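Local atomic coordinates of peptidoglycan-N-acetylglucosamine deacetylase BC_1960 (Bacillus cereus, PDB entry 4L1G), a protein that removes acetyl groups from the N-acetylglucosamine residues of cell-wall peptidoglycan in a zinc-dependent hydrolysis, and also acts on soluble chitin substrates. Residues 201-204 with 205-209; 236-239 with 240-244; 93-97 with 98-102. All coordinates share one frame; numbering follows the deposited sequence.

Interaction 1. Residues 201-204 with 205-209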
# COMPACT_ATOMS: atom_id res chain seq x y z
N LYS A 201 7.37 8.08 -12.40
CA LYS A 201 8.24 8.68 -13.41
C LYS A 201 7.60 8.66 -14.79
O LYS A 201 8.14 9.21 -15.74
CB LYS A 201 9.59 7.96 -13.46
CG LYS A 201 10.45 8.14 -12.22
CD LYS A 201 11.82 7.52 -12.41
CE LYS A 201 12.71 7.77 -11.21
NZ LYS A 201 14.07 7.17 -11.39
N GLY A 202 6.44 8.02 -14.90
CA GLY A 202 5.72 7.96 -16.16
C GLY A 202 6.28 6.91 -17.11
O GLY A 202 6.07 6.99 -18.32
N VAL A 203 7.00 5.94 -16.56
CA VAL A 203 7.57 4.86 -17.35
C VAL A 203 6.47 3.95 -17.93
O VAL A 203 5.39 3.82 -17.34
CB VAL A 203 8.57 4.02 -16.53
CG1 VAL A 203 9.86 4.79 -16.34
CG2 VAL A 203 7.96 3.65 -15.19
N SER A 204 6.76 3.33 -19.07
CA SER A 204 5.76 2.56 -19.80
C SER A 204 5.35 1.27 -19.11
O SER A 204 5.95 0.86 -18.12
CB SER A 204 6.26 2.25 -21.22
OG SER A 204 7.32 1.32 -21.18
N ALA A 205 4.31 0.63 -19.64
CA ALA A 205 3.80 -0.62 -19.09
C ALA A 205 4.81 -1.76 -19.23
O ALA A 205 4.93 -2.61 -18.35
CB ALA A 205 2.48 -1.00 -19.75
N ASP A 206 5.54 -1.78 -20.35
CA ASP A 206 6.55 -2.80 -20.58
C ASP A 206 7.74 -2.65 -19.63
O ASP A 206 8.30 -3.64 -19.16
CB ASP A 206 7.03 -2.79 -22.04
CG ASP A 206 6.05 -3.46 -22.98
OD1 ASP A 206 5.39 -4.44 -22.57
OD2 ASP A 206 5.93 -3.01 -24.14
N THR A 207 8.13 -1.40 -19.37
CA THR A 207 9.24 -1.12 -18.47
C THR A 207 8.90 -1.58 -17.05
O THR A 207 9.71 -2.23 -16.39
CB THR A 207 9.57 0.39 -18.44
OG1 THR A 207 9.98 0.81 -19.75
CG2 THR A 207 10.68 0.67 -17.45
N ILE A 208 7.70 -1.23 -16.60
CA ILE A 208 7.23 -1.62 -15.28
C ILE A 208 7.13 -3.13 -15.14
O ILE A 208 7.55 -3.71 -14.14
CB ILE A 208 5.88 -0.96 -14.95
CG1 ILE A 208 6.04 0.56 -14.90
CG2 ILE A 208 5.32 -1.49 -13.64
CD1 ILE A 208 4.74 1.31 -14.76
N THR A 209 6.57 -3.77 -16.17
CA THR A 209 6.38 -5.22 -16.16
C THR A 209 7.71 -5.97 -16.10
O THR A 209 7.87 -6.90 -15.30
CB THR A 209 5.59 -5.69 -17.40
OG1 THR A 209 4.29 -5.10 -17.39
CG2 THR A 209 5.45 -7.21 -17.40
O HOH W 1 4.92 -0.30 -22.82
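Ser204 carries OG into the gap between its backbone N and carbonyl carbon (chi1 69°), while Thr207 turns OG1 beside its own backbone N (chi1 -62°), and the two hydroxyls meet at the start of the helix. Their hydrogen bond spans 3.1 Å from Ser204 OG to Thr207 OG1, and either oxygen could be the donor. On the main chain, Ile208 N bonds Ser204 O at 3.1 Å and 166°, closing the first helical turn. Ser204 is the N-cap of helix 205-215: it directly precedes the helix, and its carbonyl takes that bond from Ile208 N. One residue earlier, Val203 adds the apolar half of the start: its CG2 lies 3.6 Å from Ile208 CG1, the two side chains crossing at a slant. This pairing of the residue before the N-cap with the fourth residue of the helix is a hydrophobic staple. Ile208 CG1 also lies against Ser204 O, 3.2 Å away. Asp206 N, in the first turn, gives its hydrogen to a water at 2.9 Å, which holds Ser204 OG only weakly. One residue past the cap, Ala205 O takes two bonds, from Thr209 N at 3.0 Å and from Thr209 OG1 at 2.7 Å, which reach it from opposite faces of its carbonyl plane.

Interaction 2. Residues 236-239 with 240-244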
# COMPACT_ATOMS: atom_id res chain seq x y z
N VAL A 236 -1.15 1.41 -14.67
CA VAL A 236 -2.43 0.71 -14.69
C VAL A 236 -2.39 -0.40 -15.74
O VAL A 236 -2.77 -1.54 -15.46
CB VAL A 236 -3.60 1.66 -14.98
CG1 VAL A 236 -4.92 0.92 -14.91
CG2 VAL A 236 -3.59 2.82 -13.99
N ASP A 237 -1.93 -0.06 -16.94
CA ASP A 237 -1.83 -1.02 -18.03
C ASP A 237 -0.87 -2.16 -17.71
O ASP A 237 -1.04 -3.27 -18.22
CB ASP A 237 -1.38 -0.32 -19.32
CG ASP A 237 -2.40 0.68 -19.82
OD1 ASP A 237 -1.99 1.67 -20.47
OD2 ASP A 237 -3.61 0.48 -19.57
N ALA A 238 0.13 -1.88 -16.88
CA ALA A 238 1.12 -2.89 -16.50
C ALA A 238 0.48 -4.08 -15.82
O ALA A 238 0.96 -5.21 -15.93
CB ALA A 238 2.18 -2.27 -15.60
N LEU A 239 -0.62 -3.84 -15.11
CA LEU A 239 -1.33 -4.89 -14.38
C LEU A 239 -1.82 -6.01 -15.30
O LEU A 239 -1.88 -7.17 -14.88
CB LEU A 239 -2.52 -4.30 -13.61
CG LEU A 239 -2.16 -3.31 -12.50
CD1 LEU A 239 -3.41 -2.77 -11.82
CD2 LEU A 239 -1.24 -3.97 -11.49
N ASP A 240 -2.16 -5.67 -16.54
CA ASP A 240 -2.63 -6.66 -17.50
C ASP A 240 -1.53 -7.65 -17.88
O ASP A 240 -1.82 -8.74 -18.38
CB ASP A 240 -3.18 -5.99 -18.76
CG ASP A 240 -4.55 -5.38 -18.55
OD1 ASP A 240 -4.89 -4.40 -19.26
OD2 ASP A 240 -5.30 -5.87 -17.69
N LYS A 241 -0.28 -7.28 -17.63
CA LYS A 241 0.85 -8.14 -17.92
C LYS A 241 1.44 -8.74 -16.65
O LYS A 241 1.76 -9.93 -16.60
CB LYS A 241 1.94 -7.37 -18.67
CG LYS A 241 1.57 -6.99 -20.10
CD LYS A 241 2.69 -6.18 -20.74
CE LYS A 241 2.39 -5.86 -22.19
NZ LYS A 241 2.36 -7.08 -23.03
N ILE A 242 1.58 -7.91 -15.62
CA ILE A 242 2.19 -8.31 -14.36
C ILE A 242 1.47 -9.48 -13.71
O ILE A 242 2.09 -10.46 -13.30
CB ILE A 242 2.23 -7.13 -13.37
CG1 ILE A 242 3.27 -6.10 -13.81
CG2 ILE A 242 2.55 -7.62 -11.96
CD1 ILE A 242 3.29 -4.85 -12.95
N ILE A 243 0.15 -9.38 -13.63
CA ILE A 243 -0.65 -10.38 -12.93
C ILE A 243 -0.61 -11.78 -13.57
O ILE A 243 -0.28 -12.75 -12.89
CB ILE A 243 -2.11 -9.90 -12.70
CG1 ILE A 243 -2.10 -8.66 -11.79
CG2 ILE A 243 -2.95 -11.01 -12.10
CD1 ILE A 243 -3.47 -8.03 -11.61
N PRO A 244 -0.92 -11.89 -14.88
CA PRO A 244 -0.87 -13.25 -15.44
C PRO A 244 0.54 -13.82 -15.54
O PRO A 244 0.72 -15.03 -15.36
CB PRO A 244 -1.48 -13.08 -16.84
CG PRO A 244 -1.23 -11.66 -17.18
CD PRO A 244 -1.34 -10.90 -15.89
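Ile242 leans back over the preceding turn onto Ala238. Its CB lies 3.4 Å from Ala238 O; CG1, set beside the backbone N (chi1 -71°), follows the same oxygen at 3.3 Å; and CD1, at the end of an extended chain, reaches Ala238 CB at 3.9 Å. The side chain thus runs back along the helix surface, past the carbonyl to the methyl. That carbonyl is gripped twice: Ile242 N bonds Ala238 O at 2.8 Å, nearly in line with C=O, and Lys241 N bonds it at 3.0 Å from well above the carbonyl plane (55° out). Asp240 N likewise turns to Asp237 O, three residues back, at 3.1 Å, leaving Val236 O 4.3 Å from Asp240 N. These three-residue bonds mark a kink in helix 233-248, and Pro244, with no N-H to give, probably adds to it. The regular spacing persists in the bond from Ile243 N to Leu239 O, stretched to 3.3 Å. Around the kink, Ala238 packs on Ile208 and Ile242 on Val212, both of helix 205-215; Asp240 forms a salt bridge with Lys94 of helix 89-97, and Leu239 and Ile243 lie on Phe79 and Leu77 of strand 74-80.

Interaction 3. Residues 93-97 with 98-102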
# COMPACT_ATOMS: atom_id res chain seq x y z
N ASP A 93 -10.93 -1.92 -11.59
CA ASP A 93 -11.49 -2.69 -12.69
C ASP A 93 -10.54 -3.79 -13.14
O ASP A 93 -10.95 -4.93 -13.36
CB ASP A 93 -11.83 -1.78 -13.88
CG ASP A 93 -12.98 -0.83 -13.57
OD1 ASP A 93 -13.02 0.28 -14.15
OD2 ASP A 93 -13.85 -1.20 -12.76
N LYS A 94 -9.26 -3.45 -13.27
CA LYS A 94 -8.27 -4.43 -13.70
C LYS A 94 -8.01 -5.50 -12.63
O LYS A 94 -7.81 -6.67 -12.97
CB LYS A 94 -6.98 -3.75 -14.13
CG LYS A 94 -7.13 -2.98 -15.44
CD LYS A 94 -5.79 -2.61 -16.04
CE LYS A 94 -5.98 -1.87 -17.35
NZ LYS A 94 -6.79 -2.66 -18.32
N LEU A 95 -8.01 -5.10 -11.37
CA LEU A 95 -7.87 -6.06 -10.28
C LEU A 95 -9.06 -7.02 -10.26
O LEU A 95 -8.92 -8.21 -10.00
CB LEU A 95 -7.74 -5.35 -8.93
CG LEU A 95 -6.50 -4.49 -8.68
CD1 LEU A 95 -6.59 -3.82 -7.32
CD2 LEU A 95 -5.22 -5.31 -8.79
N LYS A 96 -10.24 -6.47 -10.55
CA LYS A 96 -11.47 -7.25 -10.60
C LYS A 96 -11.43 -8.31 -11.69
O LYS A 96 -11.77 -9.47 -11.46
CB LYS A 96 -12.67 -6.32 -10.82
CG LYS A 96 -14.02 -7.01 -10.80
CD LYS A 96 -14.28 -7.64 -9.45
CE LYS A 96 -15.71 -8.14 -9.34
NZ LYS A 96 -15.97 -8.79 -8.02
N GLN A 97 -11.00 -7.91 -12.88
CA GLN A 97 -10.99 -8.80 -14.04
C GLN A 97 -9.87 -9.84 -13.98
O GLN A 97 -9.83 -10.76 -14.80
CB GLN A 97 -10.93 -8.00 -15.34
CG GLN A 97 -12.19 -7.21 -15.63
CD GLN A 97 -13.42 -8.10 -15.78
OE1 GLN A 97 -13.35 -9.17 -16.39
NE2 GLN A 97 -14.54 -7.66 -15.23
N HIS A 98 -8.97 -9.70 -13.01
CA HIS A 98 -7.91 -10.68 -12.81
C HIS A 98 -8.13 -11.47 -11.52
O HIS A 98 -7.27 -12.27 -11.13
CB HIS A 98 -6.54 -10.01 -12.79
CG HIS A 98 -6.07 -9.57 -14.15
ND1 HIS A 98 -6.28 -8.30 -14.63
CD2 HIS A 98 -5.41 -10.24 -15.12
CE1 HIS A 98 -5.76 -8.20 -15.84
NE2 HIS A 98 -5.23 -9.36 -16.16
N ASN A 99 -9.26 -11.24 -10.86
CA ASN A 99 -9.63 -11.97 -9.65
C ASN A 99 -8.60 -11.83 -8.53
O ASN A 99 -8.28 -12.79 -7.83
CB ASN A 99 -9.89 -13.45 -9.98
CG ASN A 99 -10.55 -14.20 -8.83
OD1 ASN A 99 -11.40 -13.67 -8.13
ND2 ASN A 99 -10.14 -15.45 -8.63
N VAL A 100 -8.07 -10.62 -8.35
CA VAL A 100 -7.09 -10.39 -7.29
C VAL A 100 -7.50 -9.27 -6.34
O VAL A 100 -8.15 -8.30 -6.74
CB VAL A 100 -5.68 -10.09 -7.85
CG1 VAL A 100 -5.12 -11.32 -8.56
CG2 VAL A 100 -5.71 -8.90 -8.77
N LYS A 101 -7.12 -9.42 -5.08
CA LYS A 101 -7.30 -8.36 -4.09
C LYS A 101 -5.96 -7.68 -3.86
O LYS A 101 -4.91 -8.31 -3.97
CB LYS A 101 -7.83 -8.94 -2.78
CG LYS A 101 -9.04 -9.84 -2.92
CD LYS A 101 -10.23 -9.09 -3.49
CE LYS A 101 -11.44 -10.01 -3.62
NZ LYS A 101 -12.59 -9.32 -4.25
N ALA A 102 -6.00 -6.39 -3.55
CA ALA A 102 -4.79 -5.64 -3.28
C ALA A 102 -4.96 -4.80 -2.02
O ALA A 102 -5.99 -4.85 -1.36
CB ALA A 102 -4.42 -4.76 -4.46
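Among the hydrogen bonds, one comes from a side chain: His98 folds back so that ND1 gives its hydrogen to Lys94 O at 2.8 Å and 162°. The oxygen lies practically in the ring plane, at the ring edge, and chi1 of -73°, which keeps CG beside the backbone N, lets the imidazole turn back to that carbonyl. The bond therefore places the proton on ND1 and helps fix the rotation of the ring. His98 N adds only weak bonds, to Lys94 O and Leu95 O.

The main-chain bonds form a Schellman motif that ends helix 89-97. Val100 N returns almost straight to Leu95 O at 3.0 Å, and Asn99 N bonds Lys96 O at 3.1 Å. Asn99, with its positive phi of 58°, is the C-prime residue, whose left-handed conformation turns the chain out of the helix.

Apolar contact accompanies the motif. Leu95 CD2 meets Val100 CG2 at 3.6 Å, the two side chains crossing at about a right angle, and the other branch, CD1, touches Ala102 CB at 3.7 Å.

The turn is part of a beta-alpha-beta crossover from strand 74-80 through helix 89-97 to the parallel strand 103-106: Leu95 and Ala102 both pack on Leu77 and Phe79 of the first strand, Ala102 pairs through its backbone with Val127, and His98 and Val100 lean on Ile243 of helix 233-248.

In the fold
Interaction 2 lies between the other two and touches both; interactions 1 and 3 stay about 9 Å apart at their nearest atoms. Interaction 1 is the surface contact, a helix start capped by a hydroxyl pair and a main-chain bond, with an apolar staple whose Ile208 is buried. Interactions 2 and 3 are partly buried: a kinked mid-helix turn held by main-chain bonds, and a helix end whose last carbonyls are capped by backbone N-H groups and a histidine ring, with leucine packing alongside. Toward interaction 1, helix 233-248 offers packing, as at Ile208 CG2 and Ala238 CB, 3.8 Å apart. Toward interaction 3 it adds charge, Lys94 NZ lying 2.7 Å from Asp240 OD1. Interactions 2 and 3 also share strand 74-80.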